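Local atomic coordinates of PurR transcriptional regulator (Vibrio parahaemolyticus, PDB entry 3D8U), a protein that probably binds regulatory DNA sequences and controls transcription as a member of the LacI/PurR family. Residues B[227-233]-B[265-271]; B[114-120]-B[271-275]; B[62-68]-B[84-89]. One frame throughout, in Å; residues are numbered along the deposited sequence.

Interaction 1 of 3, residues B[227-233]-B[265-271]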
loop_
_atom_site.group_PDB
_atom_site.type_symbol
_atom_site.label_atom_id
_atom_site.label_comp_id
_atom_site.label_asym_id
_atom_site.label_seq_id
_atom_site.Cartn_x
_atom_site.Cartn_y
_atom_site.Cartn_z
ATOM N N PRO B 227 13.780 -17.119 4.572
ATOM C CA PRO B 227 13.846 -17.713 3.249
ATOM C C PRO B 227 12.761 -17.059 2.415
ATOM O O PRO B 227 11.745 -16.683 2.981
ATOM C CB PRO B 227 13.454 -19.161 3.522
ATOM C CG PRO B 227 13.847 -19.405 4.893
ATOM C CD PRO B 227 13.500 -18.140 5.593
ATOM N N SER B 228 12.973 -16.891 1.113
ATOM C CA SER B 228 12.004 -16.235 0.245
ATOM C C SER B 228 10.770 -17.079 0.246
ATOM O O SER B 228 10.860 -18.295 0.435
ATOM C CB SER B 228 12.527 -16.241 -1.166
ATOM O OG SER B 228 12.878 -17.562 -1.516
ATOM N N LEU B 229 9.604 -16.498 0.001
ATOM C CA LEU B 229 8.441 -17.352 0.160
ATOM C C LEU B 229 7.564 -17.650 -1.029
ATOM O O LEU B 229 7.171 -16.769 -1.787
ATOM C CB LEU B 229 7.602 -16.962 1.395
ATOM C CG LEU B 229 7.524 -15.525 1.884
ATOM C CD1 LEU B 229 6.938 -14.677 0.766
ATOM C CD2 LEU B 229 6.690 -15.502 3.164
ATOM N N THR B 230 7.261 -18.931 -1.141
ATOM C CA THR B 230 6.336 -19.453 -2.116
ATOM C C THR B 230 5.034 -18.694 -2.036
ATOM O O THR B 230 4.391 -18.667 -0.998
ATOM C CB THR B 230 6.057 -20.929 -1.820
ATOM O OG1 THR B 230 7.211 -21.700 -2.155
ATOM C CG2 THR B 230 4.863 -21.439 -2.600
ATOM N N SER B 231 4.620 -18.090 -3.131
ATOM C CA SER B 231 3.350 -17.428 -3.132
ATOM C C SER B 231 2.705 -17.353 -4.500
ATOM O O SER B 231 3.333 -17.585 -5.542
ATOM C CB SER B 231 3.562 -16.013 -2.679
ATOM O OG SER B 231 3.586 -15.235 -3.847
ATOM N N ALA B 232 1.448 -16.954 -4.466
ATOM C CA ALA B 232 0.628 -16.823 -5.648
ATOM C C ALA B 232 0.692 -15.398 -6.088
ATOM O O ALA B 232 0.582 -14.510 -5.261
ATOM C CB ALA B 232 -0.786 -17.168 -5.318
ATOM N N GLU B 233 0.863 -15.169 -7.387
ATOM C CA GLU B 233 0.956 -13.813 -7.885
ATOM C C GLU B 233 -0.097 -13.554 -8.915
ATOM O O GLU B 233 -0.602 -14.490 -9.502
ATOM C CB GLU B 233 2.341 -13.555 -8.442
ATOM C CG GLU B 233 3.387 -13.450 -7.343
ATOM C CD GLU B 233 4.730 -13.121 -7.888
ATOM O OE1 GLU B 233 4.812 -12.764 -9.072
ATOM O OE2 GLU B 233 5.712 -13.219 -7.142
ATOM N N LYS B 265 -0.066 -17.076 -11.107
ATOM C CA LYS B 265 1.049 -18.003 -11.191
ATOM C C LYS B 265 1.442 -18.325 -9.764
ATOM O O LYS B 265 1.437 -17.431 -8.922
ATOM C CB LYS B 265 2.257 -17.407 -11.931
ATOM C CG LYS B 265 1.991 -16.258 -12.915
ATOM C CD LYS B 265 1.474 -16.770 -14.232
ATOM C CE LYS B 265 1.055 -15.625 -15.146
ATOM N NZ LYS B 265 2.205 -14.912 -15.782
ATOM N N LEU B 266 1.759 -19.596 -9.507
ATOM C CA LEU B 266 2.370 -20.041 -8.266
ATOM C C LEU B 266 3.913 -20.105 -8.339
ATOM O O LEU B 266 4.486 -21.150 -8.671
ATOM C CB LEU B 266 1.857 -21.424 -7.913
ATOM C CG LEU B 266 1.789 -21.932 -6.470
ATOM C CD1 LEU B 266 2.329 -23.338 -6.403
ATOM C CD2 LEU B 266 2.545 -21.049 -5.501
ATOM N N LYS B 267 4.568 -18.994 -8.000
ATOM C CA LYS B 267 6.016 -18.928 -7.712
ATOM C C LYS B 267 6.466 -19.822 -6.532
ATOM O O LYS B 267 6.291 -19.458 -5.348
ATOM C CB LYS B 267 6.404 -17.470 -7.383
ATOM C CG LYS B 267 6.042 -16.464 -8.462
ATOM C CD LYS B 267 6.635 -16.897 -9.810
ATOM C CE LYS B 267 5.959 -16.196 -10.960
ATOM N NZ LYS B 267 6.874 -16.234 -12.159
ATOM N N ARG B 268 7.053 -20.976 -6.849
ATOM C CA ARG B 268 7.548 -21.890 -5.827
ATOM C C ARG B 268 8.901 -21.393 -5.373
ATOM O O ARG B 268 9.800 -21.298 -6.189
ATOM C CB ARG B 268 7.698 -23.283 -6.411
ATOM C CG ARG B 268 6.408 -23.887 -6.940
ATOM C CD ARG B 268 6.634 -24.629 -8.250
ATOM N NE ARG B 268 5.577 -25.619 -8.466
ATOM C CZ ARG B 268 4.379 -25.356 -8.996
ATOM N NH1 ARG B 268 3.488 -26.332 -9.124
ATOM N NH2 ARG B 268 4.066 -24.122 -9.394
ATOM N N ARG B 269 9.047 -21.036 -4.095
ATOM C CA ARG B 269 10.344 -20.582 -3.553
ATOM C C ARG B 269 10.728 -21.354 -2.299
ATOM O O ARG B 269 10.230 -22.456 -2.087
ATOM C CB ARG B 269 10.338 -19.095 -3.233
ATOM C CG ARG B 269 9.440 -18.297 -4.089
ATOM C CD ARG B 269 9.662 -16.899 -3.697
ATOM N NE ARG B 269 8.579 -16.005 -4.088
ATOM C CZ ARG B 269 8.485 -15.422 -5.276
ATOM N NH1 ARG B 269 9.402 -15.657 -6.216
ATOM N NH2 ARG B 269 7.470 -14.605 -5.507
ATOM N N ALA B 270 11.592 -20.779 -1.455
ATOM C CA ALA B 270 12.136 -21.551 -0.335
ATOM C C ALA B 270 11.071 -22.069 0.607
ATOM O O ALA B 270 11.068 -23.257 0.930
ATOM C CB ALA B 270 13.161 -20.794 0.414
ATOM N N SER B 271 10.140 -21.214 1.017
ATOM C CA SER B 271 9.310 -21.533 2.177
ATOM C C SER B 271 8.392 -22.748 1.983
ATOM O O SER B 271 7.643 -23.119 2.917
ATOM C CB SER B 271 8.472 -20.334 2.559
ATOM O OG SER B 271 7.468 -20.139 1.580
#
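Backbone pairing joins E233 to K265 through two hydrogen bonds, E233 N to K265 O at 2.8 Å and K265 N to E233 O at 3.1 Å. At the next hydrogen-bonded pair S231 N donates to K267 O. Between the two, A232 and L266 form a non-hydrogen-bonded pair, where the small methyl of A232 can lie against helix 104-117. The two short strands run antiparallel with a marked twist, at 144° between their directions. After the regular pairing has ended, S271 N donates to S228 O and continues the link.

Beyond the strands, side chains bind backbone groups. T230 OG1 accepts R269 N at 2.8 Å and also bonds to T272 OG1. S271 OG takes the N-H of T230 at 3.0 Å and is itself bonded to I213 O; a small hydroxyl suits this buried place because it links two neighbouring backbones.

This two-stranded antiparallel unit belongs to the periplasmic binding protein-like fold, and backbone bonds from T230 and A232 to C215 attach it to strand 212-215 of the four-stranded parallel sheet.

The charged contacts centre on R269, whose long chain, extended from CG to NE, carries the guanidinium across the first segment. NE donates to L229 O at 2.8 Å; the oxygen lies in the guanidinium plane, yet the donor stands above the carbonyl plane, 57° out of it. NH2 forms a salt bridge with E233 OE2 at 2.8 Å, though the hydrogen bond in it is weak, and the carboxylate and guanidinium planes are 40° apart. K267 CB covers part of one guanidinium face.

Apolar contacts are few: T230 CG2 meets L266 CD2 at 3.7 Å, and P227, preceded by a cis peptide bond, touches A270 CB through its CB at 3.5 Å.

Interaction 2 of 3, residues B[114-120]-B[271-275]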
loop_
_atom_site.group_PDB
_atom_site.type_symbol
_atom_site.label_atom_id
_atom_site.label_comp_id
_atom_site.label_asym_id
_atom_site.label_seq_id
_atom_site.Cartn_x
_atom_site.Cartn_y
_atom_site.Cartn_z
ATOM N N HIS B 114 -0.487 -27.640 -2.915
ATOM C CA HIS B 114 0.942 -27.564 -3.022
ATOM C C HIS B 114 1.603 -28.077 -1.737
ATOM O O HIS B 114 2.302 -29.081 -1.779
ATOM C CB HIS B 114 1.389 -26.149 -3.385
ATOM C CG HIS B 114 2.878 -25.967 -3.392
ATOM N ND1 HIS B 114 3.738 -26.856 -4.004
ATOM C CD2 HIS B 114 3.660 -25.001 -2.863
ATOM C CE1 HIS B 114 4.985 -26.453 -3.843
ATOM N NE2 HIS B 114 4.963 -25.333 -3.147
ATOM N N LEU B 115 1.348 -27.415 -0.607
ATOM C CA LEU B 115 1.790 -27.884 0.717
ATOM C C LEU B 115 1.579 -29.400 0.906
ATOM O O LEU B 115 2.491 -30.135 1.307
ATOM C CB LEU B 115 1.019 -27.152 1.812
ATOM C CG LEU B 115 1.253 -25.636 1.963
ATOM C CD1 LEU B 115 0.370 -25.029 3.002
ATOM C CD2 LEU B 115 2.673 -25.297 2.302
ATOM N N ILE B 116 0.378 -29.870 0.599
ATOM C CA ILE B 116 0.112 -31.271 0.676
ATOM C C ILE B 116 0.947 -32.091 -0.323
ATOM O O ILE B 116 1.606 -33.056 0.083
ATOM C CB ILE B 116 -1.386 -31.549 0.521
ATOM C CG1 ILE B 116 -2.179 -30.675 1.491
ATOM C CG2 ILE B 116 -1.696 -33.024 0.778
ATOM C CD1 ILE B 116 -3.687 -30.703 1.275
ATOM N N GLU B 117 0.939 -31.761 -1.614
ATOM C CA GLU B 117 1.770 -32.552 -2.552
ATOM C C GLU B 117 3.213 -32.511 -2.077
ATOM O O GLU B 117 3.969 -33.447 -2.273
ATOM C CB GLU B 117 1.692 -32.052 -3.992
ATOM C CG GLU B 117 0.316 -32.106 -4.601
ATOM C CD GLU B 117 0.116 -31.095 -5.717
ATOM O OE1 GLU B 117 -0.606 -31.414 -6.693
ATOM O OE2 GLU B 117 0.668 -29.973 -5.615
ATOM N N GLN B 118 3.569 -31.419 -1.422
ATOM C CA GLN B 118 4.908 -31.210 -0.923
ATOM C C GLN B 118 5.241 -31.982 0.332
ATOM O O GLN B 118 6.391 -32.014 0.741
ATOM C CB GLN B 118 5.099 -29.723 -0.612
ATOM C CG GLN B 118 5.499 -28.905 -1.832
ATOM C CD GLN B 118 6.797 -29.367 -2.384
ATOM O OE1 GLN B 118 6.831 -30.237 -3.249
ATOM N NE2 GLN B 118 7.886 -28.840 -1.848
ATOM N N GLY B 119 4.245 -32.553 0.986
ATOM C CA GLY B 119 4.497 -33.282 2.214
ATOM C C GLY B 119 4.119 -32.577 3.498
ATOM O O GLY B 119 4.138 -33.195 4.548
ATOM N N PHE B 120 3.766 -31.297 3.435
ATOM C CA PHE B 120 3.368 -30.546 4.627
ATOM C C PHE B 120 1.873 -30.715 4.897
ATOM O O PHE B 120 1.019 -29.949 4.431
ATOM C CB PHE B 120 3.736 -29.084 4.465
ATOM C CG PHE B 120 5.195 -28.857 4.174
ATOM C CD1 PHE B 120 5.627 -28.605 2.868
ATOM C CD2 PHE B 120 6.138 -28.921 5.190
ATOM C CE1 PHE B 120 6.971 -28.403 2.574
ATOM C CE2 PHE B 120 7.476 -28.743 4.919
ATOM C CZ PHE B 120 7.906 -28.468 3.600
ATOM N N SER B 271 10.140 -21.214 1.017
ATOM C CA SER B 271 9.310 -21.533 2.177
ATOM C C SER B 271 8.392 -22.748 1.983
ATOM O O SER B 271 7.643 -23.119 2.917
ATOM C CB SER B 271 8.472 -20.334 2.559
ATOM O OG SER B 271 7.468 -20.139 1.580
ATOM N N THR B 272 8.415 -23.352 0.790
ATOM C CA THR B 272 7.764 -24.653 0.615
ATOM C C THR B 272 8.636 -25.705 0.023
ATOM O O THR B 272 8.122 -26.693 -0.474
ATOM C CB THR B 272 6.451 -24.629 -0.214
ATOM O OG1 THR B 272 6.728 -24.273 -1.570
ATOM C CG2 THR B 272 5.455 -23.683 0.385
ATOM N N ALA B 273 9.948 -25.522 0.081
ATOM C CA ALA B 273 10.845 -26.386 -0.693
ATOM C C ALA B 273 11.172 -27.653 0.080
ATOM O O ALA B 273 10.902 -27.753 1.283
ATOM C CB ALA B 273 12.078 -25.653 -1.061
ATOM N N ILE B 274 11.729 -28.636 -0.617
ATOM C CA ILE B 274 12.106 -29.885 0.027
ATOM C C ILE B 274 13.366 -30.434 -0.626
ATOM O O ILE B 274 13.409 -30.611 -1.844
ATOM C CB ILE B 274 10.946 -30.900 -0.012
ATOM C CG1 ILE B 274 11.408 -32.266 0.511
ATOM C CG2 ILE B 274 10.345 -30.983 -1.416
ATOM C CD1 ILE B 274 10.574 -33.498 -0.006
ATOM N N ASN B 275 14.397 -30.666 0.186
ATOM C CA ASN B 275 15.696 -31.174 -0.312
ATOM C C ASN B 275 16.083 -32.536 0.282
ATOM O O ASN B 275 15.897 -33.580 -0.349
ATOM C CB ASN B 275 16.827 -30.146 -0.089
ATOM C CG ASN B 275 18.170 -30.568 -0.748
ATOM O OD1 ASN B 275 18.248 -31.558 -1.495
ATOM N ND2 ASN B 275 19.234 -29.800 -0.459
#
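H114 and T272 share a hydrogen bond, NE2 to OG1 at 2.6 Å, in which either atom could be the donor. It lies near the C-terminal end of helix 104-117, which finishes in a Schellman motif: G119 takes positive phi, F120 N bonds back to L115 O, and G119 N to I116 O. Glycine suits that position because a side chain would press on the preceding carbonyl oxygen. The partner segment is the irregular C-terminal tail of the chain, so the contact lays the tail against the end of this helix.

The H114 and T272 side chains approach from opposite directions, and the hydroxyl sits at the edge of the imidazole, near its plane. With CG anti to the backbone N (chi1 175°), the histidine ring extends from the helix toward the threonine. A hydroxyl, which can both give and accept, fits well here, since OG1 has T230 as a second partner. The other polar link is Q118 NE2 to T272 O, again 2.6 Å, with the donor in the carbonyl plane and the oxygen close to the plane of the amide.

Around these bonds the packing is modest. L115 CD2 meets T272 CG2 at 3.7 Å, the two side chains crossing at about a right angle, while L115 also packs on strands 184-187 and 212-215. I274 CG2 lies 3.3 Å from Q118 NE2, flanking the amide. F120 turns the edge of its ring to the tail: CE1 is 3.7 Å from T272 O, and CZ lies 3.9 Å from A273 O, which is in the ring plane.

Interaction 3 of 3, residues B[62-68]-B[84-89]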
loop_
_atom_site.group_PDB
_atom_site.type_symbol
_atom_site.label_atom_id
_atom_site.label_comp_id
_atom_site.label_asym_id
_atom_site.label_seq_id
_atom_site.Cartn_x
_atom_site.Cartn_y
_atom_site.Cartn_z
ATOM N N GLY B 62 -19.380 5.430 -18.650
ATOM C CA GLY B 62 -19.648 4.266 -17.817
ATOM C C GLY B 62 -18.944 4.391 -16.482
ATOM O O GLY B 62 -18.097 5.263 -16.300
ATOM N N VAL B 63 -19.292 3.515 -15.549
ATOM C CA VAL B 63 -18.684 3.509 -14.224
ATOM C C VAL B 63 -18.215 2.100 -13.856
ATOM O O VAL B 63 -18.846 1.112 -14.235
ATOM C CB VAL B 63 -19.660 4.085 -13.158
ATOM C CG1 VAL B 63 -21.058 3.490 -13.307
ATOM C CG2 VAL B 63 -19.124 3.902 -11.737
ATOM N N VAL B 64 -17.107 2.010 -13.123
ATOM C CA VAL B 64 -16.535 0.708 -12.765
ATOM C C VAL B 64 -16.359 0.571 -11.256
ATOM O O VAL B 64 -15.837 1.473 -10.603
ATOM C CB VAL B 64 -15.228 0.407 -13.559
ATOM C CG1 VAL B 64 -14.420 1.662 -13.750
ATOM C CG2 VAL B 64 -14.397 -0.663 -12.887
ATOM N N LEU B 65 -16.817 -0.563 -10.724
ATOM C CA LEU B 65 -16.929 -0.776 -9.281
ATOM C C LEU B 65 -16.317 -2.083 -8.793
ATOM O O LEU B 65 -16.402 -3.115 -9.463
ATOM C CB LEU B 65 -18.396 -0.756 -8.857
ATOM C CG LEU B 65 -19.228 0.496 -9.108
ATOM C CD1 LEU B 65 -20.563 0.324 -8.420
ATOM C CD2 LEU B 65 -18.524 1.747 -8.607
ATOM N N PHE B 66 -15.731 -2.029 -7.604
ATOM C CA PHE B 66 -15.181 -3.205 -6.965
ATOM C C PHE B 66 -16.241 -3.894 -6.123
ATOM O O PHE B 66 -17.135 -3.238 -5.586
ATOM C CB PHE B 66 -13.998 -2.798 -6.102
ATOM C CG PHE B 66 -12.775 -2.487 -6.891
ATOM C CD1 PHE B 66 -11.670 -3.326 -6.836
ATOM C CD2 PHE B 66 -12.730 -1.371 -7.713
ATOM C CE1 PHE B 66 -10.517 -3.055 -7.579
ATOM C CE2 PHE B 66 -11.590 -1.093 -8.472
ATOM C CZ PHE B 66 -10.477 -1.940 -8.400
ATOM N N GLY B 67 -16.144 -5.220 -6.022
ATOM C CA GLY B 67 -17.061 -6.017 -5.202
ATOM C C GLY B 67 -18.438 -6.197 -5.812
ATOM O O GLY B 67 -18.880 -5.403 -6.641
ATOM N N SER B 68 -19.122 -7.255 -5.400
ATOM C CA SER B 68 -20.455 -7.535 -5.903
ATOM C C SER B 68 -21.523 -6.950 -4.993
ATOM O O SER B 68 -22.605 -6.601 -5.462
ATOM C CB SER B 68 -20.663 -9.037 -6.055
ATOM O OG SER B 68 -22.045 -9.339 -6.178
ATOM N N PRO B 84 -23.175 1.784 -18.719
ATOM C CA PRO B 84 -22.514 0.488 -18.494
ATOM C C PRO B 84 -21.689 0.405 -17.200
ATOM O O PRO B 84 -21.115 1.406 -16.765
ATOM C CB PRO B 84 -21.595 0.340 -19.720
ATOM C CG PRO B 84 -21.871 1.561 -20.609
ATOM C CD PRO B 84 -22.439 2.593 -19.708
ATOM N N VAL B 85 -21.635 -0.796 -16.616
ATOM C CA VAL B 85 -20.978 -1.053 -15.321
ATOM C C VAL B 85 -20.009 -2.240 -15.360
ATOM O O VAL B 85 -20.338 -3.309 -15.899
ATOM C CB VAL B 85 -22.009 -1.319 -14.173
ATOM C CG1 VAL B 85 -22.396 -0.035 -13.456
ATOM C CG2 VAL B 85 -23.246 -2.038 -14.701
ATOM N N LEU B 86 -18.828 -2.051 -14.767
ATOM C CA LEU B 86 -17.845 -3.137 -14.617
ATOM C C LEU B 86 -17.490 -3.439 -13.149
ATOM O O LEU B 86 -16.780 -2.676 -12.486
ATOM C CB LEU B 86 -16.566 -2.842 -15.419
ATOM C CG LEU B 86 -15.673 -3.987 -15.936
ATOM C CD1 LEU B 86 -14.334 -3.436 -16.391
ATOM C CD2 LEU B 86 -15.438 -5.075 -14.922
ATOM N N GLU B 87 -17.981 -4.565 -12.645
ATOM C CA GLU B 87 -17.587 -5.016 -11.322
ATOM C C GLU B 87 -16.226 -5.690 -11.400
ATOM O O GLU B 87 -16.006 -6.562 -12.232
ATOM C CB GLU B 87 -18.653 -5.946 -10.739
ATOM C CG GLU B 87 -19.800 -5.180 -10.059
ATOM C CD GLU B 87 -21.110 -5.965 -9.966
ATOM O OE1 GLU B 87 -21.427 -6.740 -10.903
ATOM O OE2 GLU B 87 -21.837 -5.780 -8.962
ATOM N N ILE B 88 -15.289 -5.249 -10.572
ATOM C CA ILE B 88 -14.079 -6.028 -10.365
ATOM C C ILE B 88 -14.466 -6.990 -9.262
ATOM O O ILE B 88 -14.376 -6.670 -8.073
ATOM C CB ILE B 88 -12.848 -5.193 -9.957
ATOM C CG1 ILE B 88 -12.727 -3.906 -10.796
ATOM C CG2 ILE B 88 -11.585 -6.040 -10.030
ATOM C CD1 ILE B 88 -12.682 -4.092 -12.338
ATOM N N ALA B 89 -14.942 -8.153 -9.689
ATOM C CA ALA B 89 -15.567 -9.117 -8.818
ATOM C C ALA B 89 -15.645 -10.473 -9.532
ATOM O O ALA B 89 -15.552 -10.525 -10.765
ATOM C CB ALA B 89 -16.959 -8.629 -8.403
#
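V63 to F66 and V85 to I88 run parallel in register, their axes 4.4 Å apart at the closest and 21° from exact alignment. Hydrogen bonds pass back and forth between them: V63 N to P84 O, L86 N to V63 O, L65 N to L86 O at 2.8 Å, I88 N to L65 O at 2.7 Å, and G67 N to I88 O. P84 lacks an N-H, but its carbonyl still opens the series, and G67 closes it with a positive phi that glycine tolerates easily.

On one face of the sheet V64, L86, F66 and I88 make an apolar surface. I88 CG1, anti to the carbonyl carbon (chi1 -44°), is carried over the centre of the F66 ring, 3.7 Å from the centroid and 8° off the ring normal, a CH-pi contact; the flat ring suits a branched aliphatic neighbour pointing the same way. I88 CD1 reaches V64 CG2 at 3.9 Å. Helix 16-32 covers V64, F66 and I88, and helix 236-251 meets L86 and I88.

On the other face V63 CG1 and V85 CG1 lie side by side at 3.8 Å. The buried carboxylate of E87 extends past G67, its CG 3.5 Å from G67 O, and OE2 is hydrogen-bonded to S93 OG.

Strand 63-66, helix 72-80 and strand 85-88 form a beta-alpha-beta crossover in the five-stranded parallel sheet, characteristic of the Rossmann-like lobes of periplasmic binding protein-type folds.

How the interactions relate
From the N terminus, interaction 3 closes first: its segments enclose a short loop containing helix 72-80 and join adjacent strands of the five-stranded parallel sheet. Interaction 2 then opens at 114-120 and closes only at the C-terminal tail. Interaction 1 opens and closes within that span; its loop runs over to the first lobe, where helix 236-251 covers the strands of interaction 3, and comes back. Interactions 1 and 2 share S271 and adjoin where T230 packs on H114, so strand pair, helix end and tail form one cluster. Interaction 3 lies on the opposite side of the chain's centre from the other two, its own centre about 31 Å from that of interaction 1 and 38 Å from that of interaction 2.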